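PDB 3R6H: enoyl-CoA hydratase, EchA3 from Mycobacterium marinum M, which probably acts as a lyase of lipid metabolism, as a member of the enoyl-CoA hydratase/isomerase (crotonase) family. Local coordinates for residues A[9-14]-A[46-51]; A[83-88]-A[107-112]; A[98-103]-A[118-123]; A[127-132]-A[163-168]. All coordinates share one frame; numbering follows the deposited sequence.

Contact 1 of 4, residues A[9-14]-A[46-51]; sequences YTHDDA and DNVGAL
At the edge of the crotonase-fold sheet, Y9 and H11 of strand 7-12 and the turn residue A14 meet the end of helix 30-46 and the turn after it, D46 to A50. The phenol of Y9 reaches D46 tip to tip. Its OH donates to D46 OD2 at 2.7 Å, using the anti lone pair of that oxygen. OD2 lies at the ring edge, near the ring plane, and carboxylate and ring planes are 25° apart. The H11 ring stacks on the same side chain. The imidazole and carboxylate planes are 13° apart. D46 CB sits over the centre of the H11 ring, 3.8 Å from the centroid, in a CH-pi contact. H11 ND1 and D46 OD2 are 3.5 Å apart, but the angle is too poor for a hydrogen bond. Both rings point at the helix end because each CG is anti to its backbone N (chi1 169° in Y9).

The helix ends in a Schellman motif, with N47 at positive phi. The chain then turns through V48 and G49 into strand 50-54, an inner strand of the sheet. V48 CG1 touches both residues, 3.6 Å from Y9 OH and 3.9 Å from H11 CD2. K96 ties this turn down by hydrogen bonds to N47 OD1 and V48 O. Further along, the carbonyl of A14 faces two successive amides. G49 N donates to A14 O at 2.9 Å and A50 N to A14 O at 3.4 Å, both weak bonds with bent angles.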
loop_
_atom_site.group_PDB
_atom_site.type_symbol
_atom_site.label_atom_id
_atom_site.label_comp_id
_atom_site.label_asym_id
_atom_site.label_seq_id
_atom_site.Cartn_x
_atom_site.Cartn_y
_atom_site.Cartn_z
ATOM N N TYR A 9 27.956 5.242 -20.990
ATOM C CA TYR A 9 28.293 5.321 -19.584
ATOM C C TYR A 9 29.266 6.467 -19.331
ATOM O O TYR A 9 30.282 6.605 -20.033
ATOM C CB TYR A 9 28.930 4.018 -19.092
ATOM C CG TYR A 9 29.541 4.144 -17.703
ATOM C CD1 TYR A 9 28.742 4.188 -16.565
ATOM C CD2 TYR A 9 30.910 4.203 -17.518
ATOM C CE1 TYR A 9 29.297 4.304 -15.287
ATOM C CE2 TYR A 9 31.464 4.324 -16.252
ATOM C CZ TYR A 9 30.657 4.369 -15.135
ATOM O OH TYR A 9 31.219 4.485 -13.878
ATOM N N THR A 10 28.946 7.292 -18.341
ATOM C CA THR A 10 29.847 8.347 -17.883
ATOM C C THR A 10 29.983 8.319 -16.353
ATOM O O THR A 10 29.052 7.965 -15.631
ATOM C CB THR A 10 29.426 9.749 -18.402
ATOM O OG1 THR A 10 28.052 10.029 -18.104
ATOM C CG2 THR A 10 29.605 9.837 -19.914
ATOM N N HIS A 11 31.181 8.646 -15.886
ATOM C CA HIS A 11 31.574 8.561 -14.489
ATOM C C HIS A 11 31.852 10.005 -14.105
ATOM O O HIS A 11 32.764 10.639 -14.648
ATOM C CB HIS A 11 32.846 7.681 -14.369
ATOM C CG HIS A 11 33.393 7.566 -12.976
ATOM N ND1 HIS A 11 34.723 7.307 -12.717
ATOM C CD2 HIS A 11 32.789 7.676 -11.766
ATOM C CE1 HIS A 11 34.910 7.255 -11.408
ATOM N NE2 HIS A 11 33.753 7.481 -10.808
ATOM N N ASP A 12 31.061 10.530 -13.188
ATOM C CA ASP A 12 31.041 11.956 -12.905
ATOM C C ASP A 12 31.185 12.150 -11.414
ATOM O O ASP A 12 30.173 12.183 -10.660
ATOM C CB ASP A 12 29.736 12.581 -13.418
ATOM N N ASP A 13 32.446 12.238 -10.982
ATOM C CA ASP A 13 32.776 12.413 -9.579
ATOM C C ASP A 13 32.149 11.271 -8.732
ATOM O O ASP A 13 32.563 10.113 -8.831
ATOM C CB ASP A 13 32.313 13.807 -9.099
ATOM C CG ASP A 13 33.006 14.965 -9.835
ATOM O OD1 ASP A 13 34.203 14.849 -10.164
ATOM O OD2 ASP A 13 32.342 16.006 -10.073
ATOM N N ALA A 14 31.136 11.600 -7.943
ATOM C CA ALA A 14 30.464 10.663 -7.040
ATOM C C ALA A 14 29.446 9.720 -7.704
ATOM O O ALA A 14 28.935 8.826 -7.038
ATOM C CB ALA A 14 29.760 11.445 -5.956
ATOM N N ASP A 46 34.209 1.256 -11.262
ATOM C CA ASP A 46 34.463 2.595 -10.721
ATOM C C ASP A 46 34.011 2.786 -9.269
ATOM O O ASP A 46 34.322 3.807 -8.664
ATOM C CB ASP A 46 33.826 3.670 -11.621
ATOM C CG ASP A 46 34.513 3.788 -12.965
ATOM O OD1 ASP A 46 35.721 3.443 -13.029
ATOM O OD2 ASP A 46 33.867 4.203 -13.957
ATOM N N ASN A 47 33.288 1.811 -8.719
ATOM C CA ASN A 47 32.779 1.873 -7.352
ATOM C C ASN A 47 32.027 3.189 -7.144
ATOM O O ASN A 47 32.263 3.910 -6.178
ATOM C CB ASN A 47 33.892 1.711 -6.310
ATOM C CG ASN A 47 33.353 1.468 -4.902
ATOM O OD1 ASN A 47 32.289 0.870 -4.724
ATOM N ND2 ASN A 47 34.094 1.938 -3.895
ATOM N N VAL A 48 31.135 3.503 -8.079
ATOM C CA VAL A 48 30.387 4.765 -7.997
ATOM C C VAL A 48 29.562 4.859 -6.701
ATOM O O VAL A 48 29.136 3.842 -6.151
ATOM C CB VAL A 48 29.455 4.966 -9.207
ATOM C CG1 VAL A 48 30.252 5.018 -10.491
ATOM C CG2 VAL A 48 28.365 3.883 -9.274
ATOM N N GLY A 49 29.361 6.084 -6.221
ATOM C CA GLY A 49 28.569 6.340 -5.012
ATOM C C GLY A 49 27.061 6.167 -5.229
ATOM O O GLY A 49 26.352 5.870 -4.292
ATOM N N ALA A 50 26.616 6.370 -6.463
ATOM C CA ALA A 50 25.212 6.230 -6.882
ATOM C C ALA A 50 25.175 6.113 -8.410
ATOM O O ALA A 50 26.124 6.506 -9.096
ATOM C CB ALA A 50 24.381 7.441 -6.375
ATOM N N LEU A 51 24.093 5.561 -8.953
ATOM C CA LEU A 51 24.006 5.260 -10.366
ATOM C C LEU A 51 22.685 5.812 -10.916
ATOM O O LEU A 51 21.628 5.532 -10.345
ATOM C CB LEU A 51 24.026 3.747 -10.551
ATOM C CG LEU A 51 23.992 3.193 -11.948
ATOM C CD1 LEU A 51 25.196 3.723 -12.782
ATOM C CD2 LEU A 51 23.958 1.641 -11.899
#

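Contact 2 of 4, residues A[83-88]-A[107-112]; sequences GGFELS and IAMGAF
A Met-aromatic contact joins helix 75-92 to the start of helix 109-114 in the buried core. In crotonase-family enzymes the start of this helix gives a backbone N-H to the oxyanion hole, probably here too. M109 SD lies 4.3 Å from the centroid of the F85 ring, obliquely placed at 35° off the ring normal. The nearest ring atom is F85 CE1, 3.7 Å from M109 SD. M109 CG is anti to the backbone N (chi1 -174°), which sends the side chain across to the facing helix. Its methyl comes up to two oxygens of helix 75-92: M109 CE is 3.3 Å from G84 O and 3.5 Å from S88 OG. G84 presents no side chain to M109, and this lets M109 SD come within 4.0 Å of G84 C. S88 OG is hydrogen-bonded to S116 OG.

F85 also touches F112: F112 CD2 lies at the edge of the F85 ring, 3.8 Å from F85 CE1. A108 O, at the N-cap position, lies 3.3 Å above one face of the F112 ring.

Helix 141-150 packs on both phenylalanines through A143, and helix 214-225 touches F85 through I224. L87 faces helix 30-46.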
loop_
_atom_site.group_PDB
_atom_site.type_symbol
_atom_site.label_atom_id
_atom_site.label_comp_id
_atom_site.label_asym_id
_atom_site.label_seq_id
_atom_site.Cartn_x
_atom_site.Cartn_y
_atom_site.Cartn_z
ATOM N N GLY A 83 16.693 -12.229 -19.007
ATOM C CA GLY A 83 17.678 -11.162 -18.923
ATOM C C GLY A 83 17.071 -9.845 -18.479
ATOM O O GLY A 83 17.727 -9.065 -17.794
ATOM N N GLY A 84 15.842 -9.590 -18.907
ATOM C CA GLY A 84 15.120 -8.357 -18.514
ATOM C C GLY A 84 14.871 -8.342 -17.025
ATOM O O GLY A 84 15.155 -7.352 -16.338
ATOM N N PHE A 85 14.359 -9.453 -16.506
ATOM C CA PHE A 85 14.059 -9.544 -15.081
ATOM C C PHE A 85 15.296 -9.703 -14.245
ATOM O O PHE A 85 15.320 -9.235 -13.119
ATOM C CB PHE A 85 12.991 -10.617 -14.834
ATOM C CG PHE A 85 11.717 -10.284 -15.525
ATOM C CD1 PHE A 85 11.104 -9.067 -15.251
ATOM C CD2 PHE A 85 11.143 -11.138 -16.459
ATOM C CE1 PHE A 85 9.921 -8.709 -15.912
ATOM C CE2 PHE A 85 9.963 -10.777 -17.125
ATOM C CZ PHE A 85 9.382 -9.566 -16.868
ATOM N N GLU A 86 16.355 -10.316 -14.804
ATOM C CA GLU A 86 17.632 -10.303 -14.102
ATOM C C GLU A 86 18.174 -8.853 -13.927
ATOM O O GLU A 86 18.753 -8.510 -12.876
ATOM C CB GLU A 86 18.667 -11.154 -14.827
ATOM C CG GLU A 86 19.901 -11.375 -13.989
ATOM C CD GLU A 86 19.627 -12.273 -12.778
ATOM O OE1 GLU A 86 18.978 -13.331 -12.962
ATOM O OE2 GLU A 86 20.029 -11.894 -11.643
ATOM N N LEU A 87 18.012 -8.016 -14.944
ATOM C CA LEU A 87 18.374 -6.601 -14.814
ATOM C C LEU A 87 17.581 -5.904 -13.696
ATOM O O LEU A 87 18.168 -5.146 -12.918
ATOM C CB LEU A 87 18.236 -5.820 -16.130
ATOM C CG LEU A 87 19.430 -5.826 -17.086
ATOM C CD1 LEU A 87 18.982 -5.461 -18.515
ATOM C CD2 LEU A 87 20.545 -4.902 -16.567
ATOM N N SER A 88 16.270 -6.133 -13.626
ATOM C CA SER A 88 15.483 -5.610 -12.482
ATOM C C SER A 88 16.050 -6.057 -11.148
ATOM O O SER A 88 16.186 -5.266 -10.231
ATOM C CB SER A 88 14.008 -6.042 -12.542
ATOM O OG SER A 88 13.321 -5.366 -13.564
ATOM N N ILE A 107 6.986 1.736 -20.819
ATOM C CA ILE A 107 5.926 0.776 -21.149
ATOM C C ILE A 107 6.419 -0.650 -20.918
ATOM O O ILE A 107 7.547 -1.017 -21.331
ATOM C CB ILE A 107 5.457 0.916 -22.632
ATOM C CG1 ILE A 107 5.024 2.341 -22.934
ATOM C CG2 ILE A 107 4.341 -0.094 -22.946
ATOM C CD1 ILE A 107 3.855 2.831 -22.103
ATOM N N ALA A 108 5.577 -1.430 -20.235
ATOM C CA ALA A 108 5.785 -2.879 -20.073
ATOM C C ALA A 108 7.154 -3.126 -19.416
ATOM O O ALA A 108 7.377 -2.612 -18.318
ATOM C CB ALA A 108 5.620 -3.603 -21.409
ATOM N N MET A 109 8.109 -3.833 -20.044
ATOM C CA MET A 109 9.432 -3.971 -19.407
ATOM C C MET A 109 10.106 -2.611 -19.089
ATOM O O MET A 109 10.880 -2.518 -18.139
ATOM C CB MET A 109 10.373 -4.879 -20.224
ATOM C CG MET A 109 11.715 -5.176 -19.559
ATOM S SD MET A 109 11.609 -6.194 -18.065
ATOM C CE MET A 109 12.660 -5.252 -16.972
ATOM N N GLY A 110 9.782 -1.551 -19.826
ATOM C CA GLY A 110 10.299 -0.230 -19.510
ATOM C C GLY A 110 9.768 0.255 -18.160
ATOM O O GLY A 110 10.486 0.888 -17.385
ATOM N N ALA A 111 8.496 -0.029 -17.903
ATOM C CA ALA A 111 7.892 0.278 -16.597
ATOM C C ALA A 111 8.492 -0.582 -15.476
ATOM O O ALA A 111 8.687 -0.118 -14.348
ATOM C CB ALA A 111 6.332 0.104 -16.675
ATOM N N PHE A 112 8.749 -1.851 -15.746
ATOM C CA PHE A 112 9.351 -2.703 -14.717
ATOM C C PHE A 112 10.770 -2.250 -14.403
ATOM O O PHE A 112 11.152 -2.232 -13.232
ATOM C CB PHE A 112 9.291 -4.189 -15.084
ATOM C CG PHE A 112 7.959 -4.633 -15.595
ATOM C CD1 PHE A 112 6.760 -4.159 -15.043
ATOM C CD2 PHE A 112 7.890 -5.542 -16.641
ATOM C CE1 PHE A 112 5.531 -4.542 -15.560
ATOM C CE2 PHE A 112 6.669 -5.929 -17.157
ATOM C CZ PHE A 112 5.480 -5.449 -16.633
#

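Contact 3 of 4, residues A[98-103]-A[118-123]; sequences VVIACT and DHRVAA
V98 and D118 lie just ahead of a parallel ladder between strands 98-102 and 119-122, whose axes are 4.7 Å and 15° apart. V98 N donates to D118 OD2 at 2.8 Å, on the anti lone pair. V98 O accepts twice, from D118 N at 2.7 Å and from H119 N at 3.2 Å. D118 CG is anti to its carbonyl carbon (chi1 -63°), which brings the carboxylate back to the V98 amide. OD2 also takes K209 NZ and OD1 takes R213 NH2, salt bridges that probably stabilise the charge in this buried place.

Three more bonds, each with the donor nearly in line with the C=O, continue the ladder. I100 N donates to H119 O at 2.8 Å, V121 N to I100 O at 2.9 Å and C102 N to V121 O at 2.8 Å. The N-H of C102 is the most bent of the three. V99 CA adds a CA-H...O contact to H119 O.

H119 NE2 hydrogen-bonds E179 OE1, and its ND1 hydrogen-bonds Q158 of a second subunit. R120 NE makes a salt bridge with D178, NH1 hydrogen-bonds G175 O, and NH2 hydrogen-bonds S154 of that second subunit.

In the crotonase-fold sheet, strand 50-54 flanks 98-102 and strand 179-180 flanks 119-122. Helix 186-198 covers the face of V99 and A101, while L114 of helix 109-114 packs against I100, C102 and R120.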
loop_
_atom_site.group_PDB
_atom_site.type_symbol
_atom_site.label_atom_id
_atom_site.label_comp_id
_atom_site.label_asym_id
_atom_site.label_seq_id
_atom_site.Cartn_x
_atom_site.Cartn_y
_atom_site.Cartn_z
ATOM N N VAL A 98 20.229 3.902 -6.659
ATOM C CA VAL A 98 19.980 3.932 -8.107
ATOM C C VAL A 98 18.848 4.918 -8.360
ATOM O O VAL A 98 17.784 4.833 -7.745
ATOM C CB VAL A 98 19.564 2.546 -8.610
ATOM C CG1 VAL A 98 19.224 2.579 -10.124
ATOM C CG2 VAL A 98 20.714 1.521 -8.279
ATOM N N VAL A 99 19.098 5.867 -9.245
ATOM C CA VAL A 99 18.094 6.875 -9.591
ATOM C C VAL A 99 17.722 6.696 -11.059
ATOM O O VAL A 99 18.591 6.571 -11.944
ATOM C CB VAL A 99 18.608 8.308 -9.325
ATOM C CG1 VAL A 99 17.541 9.339 -9.656
ATOM C CG2 VAL A 99 19.132 8.465 -7.880
ATOM N N ILE A 100 16.425 6.628 -11.338
ATOM C CA ILE A 100 15.953 6.505 -12.714
ATOM C C ILE A 100 15.529 7.895 -13.242
ATOM O O ILE A 100 14.667 8.572 -12.664
ATOM C CB ILE A 100 14.743 5.525 -12.841
ATOM C CG1 ILE A 100 14.996 4.203 -12.117
ATOM C CG2 ILE A 100 14.342 5.320 -14.340
ATOM C CD1 ILE A 100 16.187 3.397 -12.673
ATOM N N ALA A 101 16.170 8.314 -14.345
ATOM C CA ALA A 101 15.745 9.473 -15.087
ATOM C C ALA A 101 14.796 8.983 -16.171
ATOM O O ALA A 101 15.204 8.521 -17.245
ATOM C CB ALA A 101 16.948 10.201 -15.687
ATOM N N CYS A 102 13.515 9.056 -15.849
ATOM C CA CYS A 102 12.466 8.619 -16.748
ATOM C C CYS A 102 12.201 9.741 -17.758
ATOM O O CYS A 102 11.385 10.613 -17.536
ATOM C CB CYS A 102 11.232 8.251 -15.935
ATOM S SG CYS A 102 10.017 7.332 -16.906
ATOM N N THR A 103 12.954 9.701 -18.867
ATOM C CA THR A 103 13.032 10.820 -19.807
ATOM C C THR A 103 11.949 10.815 -20.880
ATOM O O THR A 103 11.931 11.681 -21.780
ATOM C CB THR A 103 14.432 10.854 -20.464
ATOM O OG1 THR A 103 14.765 9.539 -20.937
ATOM C CG2 THR A 103 15.470 11.320 -19.443
ATOM N N ASP A 118 15.855 3.088 -6.862
ATOM C CA ASP A 118 15.477 3.599 -5.536
ATOM C C ASP A 118 14.642 4.884 -5.576
ATOM O O ASP A 118 13.797 5.103 -4.693
ATOM C CB ASP A 118 16.726 3.832 -4.696
ATOM C CG ASP A 118 17.480 2.542 -4.430
ATOM O OD1 ASP A 118 17.012 1.741 -3.604
ATOM O OD2 ASP A 118 18.505 2.293 -5.120
ATOM N N HIS A 119 14.925 5.722 -6.570
ATOM C CA HIS A 119 14.271 7.018 -6.710
ATOM C C HIS A 119 14.015 7.201 -8.202
ATOM O O HIS A 119 14.927 7.016 -9.038
ATOM C CB HIS A 119 15.139 8.166 -6.172
ATOM C CG HIS A 119 14.448 9.495 -6.182
ATOM N ND1 HIS A 119 13.374 9.769 -5.371
ATOM C CD2 HIS A 119 14.675 10.628 -6.898
ATOM C CE1 HIS A 119 12.965 11.012 -5.578
ATOM N NE2 HIS A 119 13.723 11.550 -6.519
ATOM N N ARG A 120 12.774 7.555 -8.522
ATOM C CA ARG A 120 12.304 7.622 -9.899
ATOM C C ARG A 120 11.749 8.998 -10.234
ATOM O O ARG A 120 10.771 9.430 -9.636
ATOM C CB ARG A 120 11.243 6.558 -10.093
ATOM C CG ARG A 120 11.689 5.165 -9.855
ATOM C CD ARG A 120 10.528 4.251 -9.584
ATOM N NE ARG A 120 9.825 4.623 -8.368
ATOM C CZ ARG A 120 8.721 4.017 -7.940
ATOM N NH1 ARG A 120 8.176 3.031 -8.670
ATOM N NH2 ARG A 120 8.139 4.401 -6.822
ATOM N N VAL A 121 12.391 9.683 -11.185
ATOM C CA VAL A 121 12.060 11.054 -11.594
ATOM C C VAL A 121 11.456 11.021 -13.012
ATOM O O VAL A 121 12.053 10.442 -13.938
ATOM C CB VAL A 121 13.305 11.954 -11.605
ATOM C CG1 VAL A 121 12.922 13.380 -11.957
ATOM C CG2 VAL A 121 14.043 11.924 -10.239
ATOM N N ALA A 122 10.308 11.665 -13.177
ATOM C CA ALA A 122 9.625 11.797 -14.468
ATOM C C ALA A 122 8.990 13.154 -14.626
ATOM O O ALA A 122 8.815 13.901 -13.665
ATOM C CB ALA A 122 8.536 10.696 -14.650
ATOM N N ALA A 123 8.653 13.482 -15.870
ATOM C CA ALA A 123 7.893 14.686 -16.150
ATOM C C ALA A 123 6.399 14.398 -16.181
ATOM O O ALA A 123 5.969 13.260 -16.413
ATOM C CB ALA A 123 8.320 15.260 -17.511
#

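Contact 4 of 4, residues A[127-132]-A[163-168]; sequences NVQANE and AKTFFG. With K (potassium ion), chain B.
Strand 128-129 and the short, weakly bonded strand 165-166 run antiparallel, with V128 and F166 as a hydrogen-bonded pair. They belong to the small three-stranded sheet of this crotonase-type fold, with 128-129 in the middle, between 105-107 and 165-166. V128 N donates to F166 O at 2.8 Å, and F166 N returns a straight bond to V128 O at 3.0 Å. V128 O also lies at the edge of the F166 ring, near its plane. K164 CG lies over one face of that ring, toward the rim.

Q129 reaches across. Its CG is anti to the backbone N (chi1 -175°), and NE2 donates to A163 O at 2.9 Å. The acceptor lies close to the amide plane, but the donor is tilted 27° from the A163 carbonyl plane. T165 OG1 sits beside the same amide, 3.2 Å from Q129 CD. The CG2 methyl of T165 packs on N127 OD1 at 3.4 Å. The N127 side chain also runs alongside F167, with amide and ring planes 73° apart.

Beyond the paired residues a water bridges the two segments, accepting from A130 N and donating to K164 O. The CA of A163 makes a CA-H...O contact to A130 O. Past N131, the segment ends at a bound potassium ion, which E132 OE2 coordinates at 2.8 Å together with a water at 2.6 Å.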
loop_
_atom_site.group_PDB
_atom_site.type_symbol
_atom_site.label_atom_id
_atom_site.label_comp_id
_atom_site.label_asym_id
_atom_site.label_seq_id
_atom_site.Cartn_x
_atom_site.Cartn_y
_atom_site.Cartn_z
ATOM N N ASN A 127 3.774 8.897 -19.935
ATOM C CA ASN A 127 2.952 7.738 -19.592
ATOM C C ASN A 127 3.771 6.582 -19.054
ATOM O O ASN A 127 4.870 6.277 -19.562
ATOM C CB ASN A 127 2.124 7.256 -20.801
ATOM C CG ASN A 127 1.068 8.237 -21.221
ATOM O OD1 ASN A 127 0.407 8.860 -20.387
ATOM N ND2 ASN A 127 0.852 8.342 -22.554
ATOM N N VAL A 128 3.211 5.909 -18.048
ATOM C CA VAL A 128 3.810 4.717 -17.453
ATOM C C VAL A 128 2.700 3.666 -17.460
ATOM O O VAL A 128 1.616 3.921 -16.952
ATOM C CB VAL A 128 4.312 4.933 -16.016
ATOM C CG1 VAL A 128 4.996 3.633 -15.515
ATOM C CG2 VAL A 128 5.282 6.162 -15.957
ATOM N N GLN A 129 2.952 2.526 -18.087
ATOM C CA GLN A 129 1.902 1.548 -18.335
ATOM C C GLN A 129 2.461 0.172 -18.538
ATOM O O GLN A 129 3.421 0.001 -19.274
ATOM C CB GLN A 129 1.138 1.926 -19.600
ATOM C CG GLN A 129 -0.061 1.033 -19.875
ATOM C CD GLN A 129 -0.616 1.173 -21.281
ATOM O OE1 GLN A 129 0.051 1.667 -22.195
ATOM N NE2 GLN A 129 -1.835 0.671 -21.474
ATOM N N ALA A 130 1.900 -0.796 -17.838
ATOM C CA ALA A 130 2.106 -2.213 -18.163
ATOM C C ALA A 130 0.966 -2.575 -19.123
ATOM O O ALA A 130 -0.132 -2.867 -18.708
ATOM C CB ALA A 130 2.051 -3.067 -16.882
ATOM N N ASN A 131 1.233 -2.502 -20.416
ATOM C CA ASN A 131 0.206 -2.653 -21.409
ATOM C C ASN A 131 -0.048 -4.080 -21.846
ATOM O O ASN A 131 -0.827 -4.295 -22.749
ATOM C CB ASN A 131 0.540 -1.800 -22.641
ATOM C CG ASN A 131 1.676 -2.373 -23.481
ATOM O OD1 ASN A 131 2.586 -3.017 -22.963
ATOM N ND2 ASN A 131 1.631 -2.105 -24.813
ATOM N N GLU A 132 0.569 -5.048 -21.172
ATOM C CA GLU A 132 0.511 -6.441 -21.570
ATOM C C GLU A 132 -0.905 -6.941 -21.837
ATOM O O GLU A 132 -1.176 -7.510 -22.893
ATOM C CB GLU A 132 1.161 -7.306 -20.506
ATOM C CG GLU A 132 2.686 -7.334 -20.484
ATOM C CD GLU A 132 3.413 -6.127 -19.841
ATOM O OE1 GLU A 132 2.784 -5.114 -19.511
ATOM O OE2 GLU A 132 4.659 -6.238 -19.696
ATOM N N ALA A 163 -4.306 -2.911 -17.506
ATOM C CA ALA A 163 -3.329 -2.161 -18.327
ATOM C C ALA A 163 -3.520 -0.642 -18.209
ATOM O O ALA A 163 -3.459 0.124 -19.173
ATOM C CB ALA A 163 -3.432 -2.608 -19.785
ATOM N N LYS A 164 -3.804 -0.197 -16.996
ATOM C CA LYS A 164 -4.082 1.207 -16.774
ATOM C C LYS A 164 -2.841 2.066 -17.033
ATOM O O LYS A 164 -1.727 1.698 -16.711
ATOM C CB LYS A 164 -4.579 1.413 -15.347
ATOM C CG LYS A 164 -4.843 2.866 -15.021
ATOM C CD LYS A 164 -5.467 3.046 -13.675
ATOM C CE LYS A 164 -5.567 4.537 -13.355
ATOM N NZ LYS A 164 -6.164 4.781 -11.995
ATOM N N THR A 165 -3.057 3.221 -17.641
ATOM C CA THR A 165 -1.968 4.152 -17.920
ATOM C C THR A 165 -1.969 5.223 -16.850
ATOM O O THR A 165 -3.023 5.767 -16.528
ATOM C CB THR A 165 -2.165 4.827 -19.288
ATOM O OG1 THR A 165 -2.123 3.838 -20.303
ATOM C CG2 THR A 165 -1.066 5.927 -19.596
ATOM N N PHE A 166 -0.791 5.508 -16.326
ATOM C CA PHE A 166 -0.572 6.534 -15.318
ATOM C C PHE A 166 0.400 7.582 -15.839
ATOM O O PHE A 166 1.241 7.303 -16.696
ATOM C CB PHE A 166 0.027 5.938 -14.051
ATOM C CG PHE A 166 -0.785 4.818 -13.457
ATOM C CD1 PHE A 166 -0.719 3.537 -13.977
ATOM C CD2 PHE A 166 -1.603 5.056 -12.355
ATOM C CE1 PHE A 166 -1.466 2.488 -13.393
ATOM C CE2 PHE A 166 -2.355 4.016 -11.782
ATOM C CZ PHE A 166 -2.257 2.737 -12.294
ATOM N N PHE A 167 0.300 8.794 -15.304
ATOM C CA PHE A 167 1.251 9.859 -15.639
ATOM C C PHE A 167 1.176 10.925 -14.559
ATOM O O PHE A 167 0.113 11.116 -13.930
ATOM C CB PHE A 167 0.982 10.466 -17.035
ATOM C CG PHE A 167 -0.371 11.106 -17.188
ATOM C CD1 PHE A 167 -1.482 10.359 -17.528
ATOM C CD2 PHE A 167 -0.533 12.473 -16.936
ATOM C CE1 PHE A 167 -2.748 10.964 -17.648
ATOM C CE2 PHE A 167 -1.775 13.092 -17.058
ATOM C CZ PHE A 167 -2.894 12.335 -17.415
ATOM N N GLY A 168 2.264 11.671 -14.384
ATOM C CA GLY A 168 2.211 12.813 -13.505
ATOM C C GLY A 168 1.676 12.486 -12.118
ATOM O O GLY A 168 2.170 11.546 -11.485
HETATM K K K B . 6.043 -8.668 -20.227
HETATM O O HOH W 1 -0.275 -0.482 -16.158
HETATM O O HOH W 2 6.234 -7.520 -22.525
#

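Contacts 1 and 3 share the large sheet. Strands 50-54 and 98-102 are neighbours there, and L51 O lies 2.8 Å from V99 N, a probable hydrogen bond. Contact 2 crosses contact 3 along the chain: helix 75-92 leads into strand 98-102, and helix 109-114 into strand 119-122. Their centres are 14 Å apart. Contact 2 touches contact 4 directly, with A108 N 2.8 Å from Q129 O and F112 CE2 packed 3.3 Å from E132 OE2. The potassium ion bound by E132 lies about 4 Å from the F112 side chain, so it adjoins contacts 2 and 4. Contact 1 is far from contact 4: their centres are 31 Å apart, on opposite sides of the chain's centre.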